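Glutathione S-transferase domain (Burkholderia graminis, PDB 4MF5) binds glutathione and probably transfers it to electrophilic substrates, as a member of the glutathione S-transferase superfamily. Local coordinates at residues Lys55-Leu65 and Ile115-Leu126. Sequence-based numbering, arbitrary orientation.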
ATOM      1  N   LYS A  55     -10.996   8.635  -2.558  1.00  7.41           N
ATOM      2  CA  LYS A  55     -10.502   7.798  -3.632  1.00  7.40           C
ATOM      3  C   LYS A  55     -11.642   6.927  -4.150  1.00  7.72           C
ATOM      4  O   LYS A  55     -11.788   6.734  -5.370  1.00  7.67           O
ATOM      5  CB  LYS A  55      -9.378   6.871  -3.149  1.00  7.44           C
ATOM      6  CG  LYS A  55      -8.108   7.529  -2.655  1.00  7.85           C
ATOM      7  CD  LYS A  55      -7.183   6.461  -2.094  1.00  7.57           C
ATOM      8  CE  LYS A  55      -5.975   6.949  -1.331  1.00  7.81           C
ATOM      9  NZ  LYS A  55      -5.254   5.806  -0.735  1.00  7.77           N
ATOM     10  N   VAL A  56     -12.372   6.304  -3.226  1.00  7.38           N
ATOM     11  CA  VAL A  56     -13.386   5.339  -3.596  1.00  7.54           C
ATOM     12  C   VAL A  56     -14.638   6.004  -4.156  1.00  7.62           C
ATOM     13  O   VAL A  56     -15.168   5.557  -5.159  1.00  8.03           O
ATOM     14  CB  VAL A  56     -13.664   4.385  -2.437  1.00  7.66           C
ATOM     15  CG1 VAL A  56     -14.805   3.440  -2.775  1.00  7.98           C
ATOM     16  CG2 VAL A  56     -12.400   3.608  -2.108  1.00  8.36           C
ATOM     17  N   SER A  57     -15.142   7.050  -3.507  1.00  7.76           N
ATOM     18  CA  SER A  57     -16.304   7.736  -4.072  1.00  7.99           C
ATOM     19  C   SER A  57     -15.973   8.358  -5.431  1.00  8.05           C
ATOM     20  O   SER A  57     -16.826   8.324  -6.336  1.00  8.49           O
ATOM     21  CB  SER A  57     -16.865   8.761  -3.101  1.00  8.32           C
ATOM     22  OG  SER A  57     -15.841   9.605  -2.642  1.00  8.92           O
ATOM     23  N   ILE A  58     -14.765   8.906  -5.610  1.00  7.70           N
ATOM     24  CA  ILE A  58     -14.372   9.399  -6.920  1.00  7.71           C
ATOM     25  C   ILE A  58     -14.389   8.266  -7.945  1.00  8.09           C
ATOM     26  O   ILE A  58     -14.913   8.412  -9.043  1.00  8.23           O
ATOM     27  CB  ILE A  58     -13.007  10.099  -6.888  1.00  7.74           C
ATOM     28  CG1 ILE A  58     -13.114  11.409  -6.079  1.00  8.41           C
ATOM     29  CG2 ILE A  58     -12.488  10.333  -8.293  1.00  8.11           C
ATOM     30  CD1 ILE A  58     -11.775  12.029  -5.728  1.00  9.00           C
ATOM     31  N   MET A  59     -13.807   7.119  -7.608  1.00  7.73           N
ATOM     32  CA  MET A  59     -13.800   5.986  -8.537  1.00  7.94           C
ATOM     33  C   MET A  59     -15.227   5.579  -8.934  1.00  8.43           C
ATOM     34  O   MET A  59     -15.518   5.305 -10.105  1.00  9.18           O
ATOM     35  CB  MET A  59     -13.056   4.818  -7.897  1.00  8.59           C
ATOM     36  CG  MET A  59     -12.995   3.565  -8.759  1.00  9.13           C
ATOM     37  SD  MET A  59     -12.038   3.845 -10.265  1.00  9.86           S
ATOM     38  CE  MET A  59     -11.941   2.150 -10.844  1.00 10.00           C
ATOM     39  N   LEU A  60     -16.125   5.529  -7.965  1.00  8.09           N
ATOM     40  CA  LEU A  60     -17.513   5.195  -8.226  1.00  8.60           C
ATOM     41  C   LEU A  60     -18.169   6.220  -9.134  1.00  8.94           C
ATOM     42  O   LEU A  60     -18.900   5.863 -10.063  1.00  9.64           O
ATOM     43  CB  LEU A  60     -18.281   5.030  -6.910  1.00  8.05           C
ATOM     44  CG  LEU A  60     -17.852   3.813  -6.092  1.00  8.33           C
ATOM     45  CD1 LEU A  60     -18.295   3.946  -4.639  1.00  8.63           C
ATOM     46  CD2 LEU A  60     -18.365   2.514  -6.693  1.00  8.73           C
ATOM     47  N   GLU A  61     -17.933   7.506  -8.882  1.00  8.60           N
ATOM     48  CA  GLU A  61     -18.492   8.548  -9.727  1.00  9.17           C
ATOM     49  C   GLU A  61     -17.904   8.522 -11.130  1.00  9.53           C
ATOM     50  O   GLU A  61     -18.626   8.746 -12.098  1.00 11.80           O
ATOM     51  CB  GLU A  61     -18.268   9.924  -9.077  1.00  9.63           C
ATOM     52  CG  GLU A  61     -19.060  10.127  -7.795  1.00 10.00           C
ATOM     53  CD  GLU A  61     -20.555  10.230  -7.993  1.00 10.77           C
ATOM     54  OE1 GLU A  61     -21.007  10.484  -9.128  1.00 11.55           O
ATOM     55  OE2 GLU A  61     -21.280  10.093  -6.983  1.00 11.80           O
ATOM     56  N   GLU A  62     -16.614   8.241 -11.265  1.00  8.80           N
ATOM     57  CA  GLU A  62     -15.976   8.179 -12.576  1.00  9.42           C
ATOM     58  C   GLU A  62     -16.540   7.035 -13.405  1.00 10.61           C
ATOM     59  O   GLU A  62     -16.805   7.195 -14.600  1.00 13.25           O
ATOM     60  CB  GLU A  62     -14.461   7.991 -12.431  1.00  9.39           C
ATOM     61  CG  GLU A  62     -13.726   9.217 -11.906  1.00  8.83           C
ATOM     62  CD  GLU A  62     -13.448  10.310 -12.911  1.00  9.66           C
ATOM     63  OE1 GLU A  62     -13.890  10.186 -14.084  1.00 12.10           O
ATOM     64  OE2 GLU A  62     -12.782  11.292 -12.530  1.00  9.54           O
ATOM     65  N   THR A  63     -16.682   5.864 -12.790  1.00 10.48           N
ATOM     66  CA  THR A  63     -17.141   4.688 -13.505  1.00 11.43           C
ATOM     67  C   THR A  63     -18.648   4.655 -13.668  1.00 11.39           C
ATOM     68  O   THR A  63     -19.138   3.864 -14.454  1.00 14.08           O
ATOM     69  CB  THR A  63     -16.699   3.383 -12.834  1.00 12.83           C
ATOM     70  OG1 THR A  63     -17.279   3.283 -11.525  1.00 13.16           O
ATOM     71  CG2 THR A  63     -15.179   3.273 -12.804  1.00 14.73           C
ATOM     72  N   GLY A  64     -19.374   5.460 -12.898  1.00 10.93           N
ATOM     73  CA  GLY A  64     -20.822   5.476 -12.931  1.00 11.71           C
ATOM     74  C   GLY A  64     -21.477   4.289 -12.247  1.00 10.37           C
ATOM     75  O   GLY A  64     -22.691   4.102 -12.395  1.00 11.90           O
ATOM     76  N   LEU A  65     -20.726   3.488 -11.498  1.00  8.98           N
ATOM     77  CA  LEU A  65     -21.333   2.363 -10.838  1.00  8.80           C
ATOM     78  C   LEU A  65     -22.284   2.865  -9.757  1.00  8.83           C
ATOM     79  O   LEU A  65     -21.891   3.679  -8.924  1.00  9.82           O
ATOM     80  CB  LEU A  65     -20.256   1.503 -10.182  1.00  9.38           C
ATOM     81  CG  LEU A  65     -20.727   0.164  -9.630  1.00  9.86           C
ATOM     82  CD1 LEU A  65     -21.031  -0.810 -10.742  1.00 10.45           C
ATOM     83  CD2 LEU A  65     -19.690  -0.436  -8.698  1.00 11.46           C
ATOM     84  N   ILE A 115      -9.767  -1.561  -2.998  1.00  7.16           N
ATOM     85  CA  ILE A 115     -11.070  -1.236  -3.566  1.00  7.06           C
ATOM     86  C   ILE A 115     -10.910  -0.624  -4.958  1.00  7.00           C
ATOM     87  O   ILE A 115     -11.683  -0.941  -5.862  1.00  7.40           O
ATOM     88  CB  ILE A 115     -11.865  -0.343  -2.612  1.00  7.33           C
ATOM     89  CG1 ILE A 115     -12.174  -1.078  -1.303  1.00  7.58           C
ATOM     90  CG2 ILE A 115     -13.142   0.147  -3.287  1.00  7.73           C
ATOM     91  CD1 ILE A 115     -12.577  -0.149  -0.174  1.00  8.11           C
ATOM     92  N   LEU A 116      -9.907   0.220  -5.159  1.00  7.01           N
ATOM     93  CA  LEU A 116      -9.686   0.787  -6.485  1.00  7.16           C
ATOM     94  C   LEU A 116      -9.400  -0.302  -7.520  1.00  7.07           C
ATOM     95  O   LEU A 116      -9.933  -0.256  -8.638  1.00  7.80           O
ATOM     96  CB  LEU A 116      -8.543   1.802  -6.486  1.00  7.32           C
ATOM     97  CG  LEU A 116      -8.798   3.111  -5.754  1.00  7.63           C
ATOM     98  CD1 LEU A 116      -7.555   3.961  -5.766  1.00  8.50           C
ATOM     99  CD2 LEU A 116      -9.962   3.871  -6.359  1.00  9.06           C
ATOM    100  N   ILE A 117      -8.532  -1.258  -7.180  1.00  7.24           N
ATOM    101  CA  ILE A 117      -8.221  -2.356  -8.097  1.00  7.54           C
ATOM    102  C   ILE A 117      -9.488  -3.186  -8.361  1.00  7.57           C
ATOM    103  O   ILE A 117      -9.790  -3.520  -9.502  1.00  8.20           O
ATOM    104  CB  ILE A 117      -7.066  -3.213  -7.542  1.00  7.88           C
ATOM    105  CG1 ILE A 117      -5.792  -2.380  -7.483  1.00  8.12           C
ATOM    106  CG2 ILE A 117      -6.886  -4.445  -8.416  1.00  8.83           C
ATOM    107  CD1 ILE A 117      -4.696  -3.011  -6.620  1.00  9.33           C
ATOM    108  N   TYR A 118     -10.217  -3.526  -7.299  1.00  7.33           N
ATOM    109  CA  TYR A 118     -11.459  -4.273  -7.455  1.00  7.76           C
ATOM    110  C   TYR A 118     -12.425  -3.567  -8.407  1.00  8.01           C
ATOM    111  O   TYR A 118     -12.978  -4.192  -9.302  1.00  8.28           O
ATOM    112  CB  TYR A 118     -12.132  -4.500  -6.095  1.00  7.66           C
ATOM    113  CG  TYR A 118     -13.511  -5.074  -6.266  1.00  8.04           C
ATOM    114  CD1 TYR A 118     -13.683  -6.348  -6.804  1.00  8.86           C
ATOM    115  CD2 TYR A 118     -14.651  -4.326  -5.975  1.00  8.13           C
ATOM    116  CE1 TYR A 118     -14.936  -6.839  -7.061  1.00  9.66           C
ATOM    117  CE2 TYR A 118     -15.910  -4.843  -6.196  1.00  8.32           C
ATOM    118  CZ  TYR A 118     -16.055  -6.110  -6.743  1.00  8.70           C
ATOM    119  OH  TYR A 118     -17.274  -6.671  -6.991  1.00  9.94           O
ATOM    120  N   LEU A 119     -12.682  -2.287  -8.182  1.00  7.71           N
ATOM    121  CA  LEU A 119     -13.646  -1.567  -8.999  1.00  7.93           C
ATOM    122  C   LEU A 119     -13.171  -1.448 -10.440  1.00  8.30           C
ATOM    123  O   LEU A 119     -13.988  -1.514 -11.363  1.00  9.58           O
ATOM    124  CB  LEU A 119     -13.941  -0.198  -8.394  1.00  7.98           C
ATOM    125  CG  LEU A 119     -14.689  -0.231  -7.064  1.00  8.33           C
ATOM    126  CD1 LEU A 119     -14.782   1.180  -6.493  1.00  8.94           C
ATOM    127  CD2 LEU A 119     -16.069  -0.866  -7.196  1.00  9.52           C
ATOM    128  N   ALA A 120     -11.879  -1.264 -10.655  1.00  7.84           N
ATOM    129  CA  ALA A 120     -11.349  -1.191 -12.009  1.00  8.48           C
ATOM    130  C   ALA A 120     -11.580  -2.525 -12.719  1.00  8.79           C
ATOM    131  O   ALA A 120     -11.958  -2.566 -13.888  1.00 10.30           O
ATOM    132  CB  ALA A 120      -9.878  -0.833 -11.985  1.00  9.16           C
ATOM    133  N   ASP A 121     -11.329  -3.612 -12.014  1.00  8.46           N
ATOM    134  CA  ASP A 121     -11.522  -4.947 -12.584  1.00  8.72           C
ATOM    135  C   ASP A 121     -12.992  -5.240 -12.839  1.00  8.51           C
ATOM    136  O   ASP A 121     -13.340  -5.856 -13.842  1.00  9.42           O
ATOM    137  CB  ASP A 121     -10.973  -6.021 -11.649  1.00  9.28           C
ATOM    138  CG  ASP A 121      -9.471  -6.069 -11.589  1.00 10.07           C
ATOM    139  OD1 ASP A 121      -8.787  -5.416 -12.399  1.00 11.65           O
ATOM    140  OD2 ASP A 121      -8.980  -6.798 -10.692  1.00 11.48           O
ATOM    141  N   LYS A 122     -13.856  -4.848 -11.901  1.00  8.55           N
ATOM    142  CA  LYS A 122     -15.263  -5.205 -11.981  1.00  8.62           C
ATOM    143  C   LYS A 122     -15.890  -4.727 -13.268  1.00 10.06           C
ATOM    144  O   LYS A 122     -16.649  -5.456 -13.901  1.00 11.17           O
ATOM    145  CB  LYS A 122     -16.023  -4.609 -10.793  1.00  8.98           C
ATOM    146  CG  LYS A 122     -17.514  -4.892 -10.796  1.00  9.07           C
ATOM    147  CD  LYS A 122     -18.270  -4.029  -9.809  1.00  9.56           C
ATOM    148  CE  LYS A 122     -19.782  -4.244  -9.897  1.00  9.64           C
ATOM    149  NZ  LYS A 122     -20.209  -5.556  -9.356  1.00  9.27           N
ATOM    150  N   THR A 123     -15.565  -3.489 -13.640  1.00 10.74           N
ATOM    151  CA  THR A 123     -16.200  -3.017 -14.880  0.52 10.55           C
ATOM    152  C   THR A 123     -15.206  -2.636 -15.957  1.00 11.17           C
ATOM    153  O   THR A 123     -15.610  -2.151 -17.009  1.00 12.25           O
ATOM    154  CB  THR A 123     -17.147  -1.846 -14.638  0.52  8.86           C
ATOM    155  OG1 THR A 123     -16.386  -0.755 -14.110  0.52 10.87           O
ATOM    156  CG2 THR A 123     -18.263  -2.209 -13.682  0.52 11.54           C
ATOM    157  N   GLY A 124     -13.950  -3.030 -15.787  1.00 10.26           N
ATOM    158  CA  GLY A 124     -12.973  -2.880 -16.867  1.00 11.63           C
ATOM    159  C   GLY A 124     -12.727  -1.422 -17.201  1.00 11.95           C
ATOM    160  O   GLY A 124     -12.710  -1.048 -18.379  1.00 16.72           O
ATOM    161  N   GLN A 125     -12.583  -0.578 -16.196  1.00  9.91           N
ATOM    162  CA  GLN A 125     -12.350   0.845 -16.402  1.00 10.13           C
ATOM    163  C   GLN A 125     -11.215   1.354 -15.538  1.00 10.11           C
ATOM    164  O   GLN A 125     -11.081   0.940 -14.396  1.00 11.49           O
ATOM    165  CB  GLN A 125     -13.612   1.649 -16.051  1.00 12.50           C
ATOM    166  CG  GLN A 125     -14.794   1.373 -16.935  1.00 13.87           C
ATOM    167  CD  GLN A 125     -15.959   2.216 -16.493  1.00 21.28           C
ATOM    168  OE1 GLN A 125     -15.968   3.452 -16.690  1.00 22.31           O
ATOM    169  NE2 GLN A 125     -16.939   1.578 -15.850  1.00 18.44           N
ATOM    170  N   LEU A 126     -10.428   2.279 -16.081  1.00  9.82           N
ATOM    171  CA  LEU A 126      -9.477   3.097 -15.299  1.00  9.47           C
ATOM    172  C   LEU A 126      -8.285   2.296 -14.790  1.00 10.02           C
ATOM    173  O   LEU A 126      -7.575   2.706 -13.872  1.00  9.56           O
ATOM    174  CB  LEU A 126     -10.176   3.907 -14.199  1.00  9.57           C
ATOM    175  CG  LEU A 126     -11.226   4.862 -14.762  1.00 10.66           C
ATOM    176  CD1 LEU A 126     -11.898   5.635 -13.646  1.00 15.42           C
ATOM    177  CD2 LEU A 126     -10.651   5.807 -15.810  1.00 18.33           C
TER
HETATM  178  O   HOH W   1     -17.594   5.689 -17.292  1.00 27.50           O
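Gln-125 NE2 donates to Thr-123 OG1 at 3.0 Å, with the hydroxyl tilted 28° from the amide plane, and makes a weak, long bond across the contact to Thr-63 O. On the other branch, OE1 accepts from a water that also donates to Glu-62 O, so the amide reaches the last turn of helix 51-63 weakly through NE2 and through the water on OE1. Thr-63 CB lies 3.5 Å from Gln-125 NE2, while its OG1 turns back to Met-59 O, which also receives Thr-63 N from the opposite face of the carbonyl plane. Farther back, Met-59 fills the groove between the helices. Its CG stands opposite the backbone N (chi1 179°) and the chain bends at chi2, so that it runs past Leu-119 in the opposite direction and lays CE against the backbone of Ala-120, 3.4 Å from Ala-120 N. Leu-116 CD2 meets Met-59 CB at 3.6 Å, and Leu-126 CD1 meets its sulfur SD from beyond the helix end. Leu-119 splits its methyls: CD1 touches Met-59 and Leu-60, CD2 reaches Leu-65. Toward the helix starts, Ile-115 CG2 sits 3.7 Å from Val-56 CG1. Lys-122 CE packs on Leu-65 CD1 before its amine pairs with Asp-98. Helix 203-216 adds Ile-203 and Ile-206 against Met-59, and strand 43-47 supplies Leu-43 beneath Leu-65 and Leu-119. The axes of segments 55-63 and 115-123 approach to 10.1 Å at 10°; the two helices pack side by side on the sheet of the thioredoxin-like N-terminal domain of glutathione transferases.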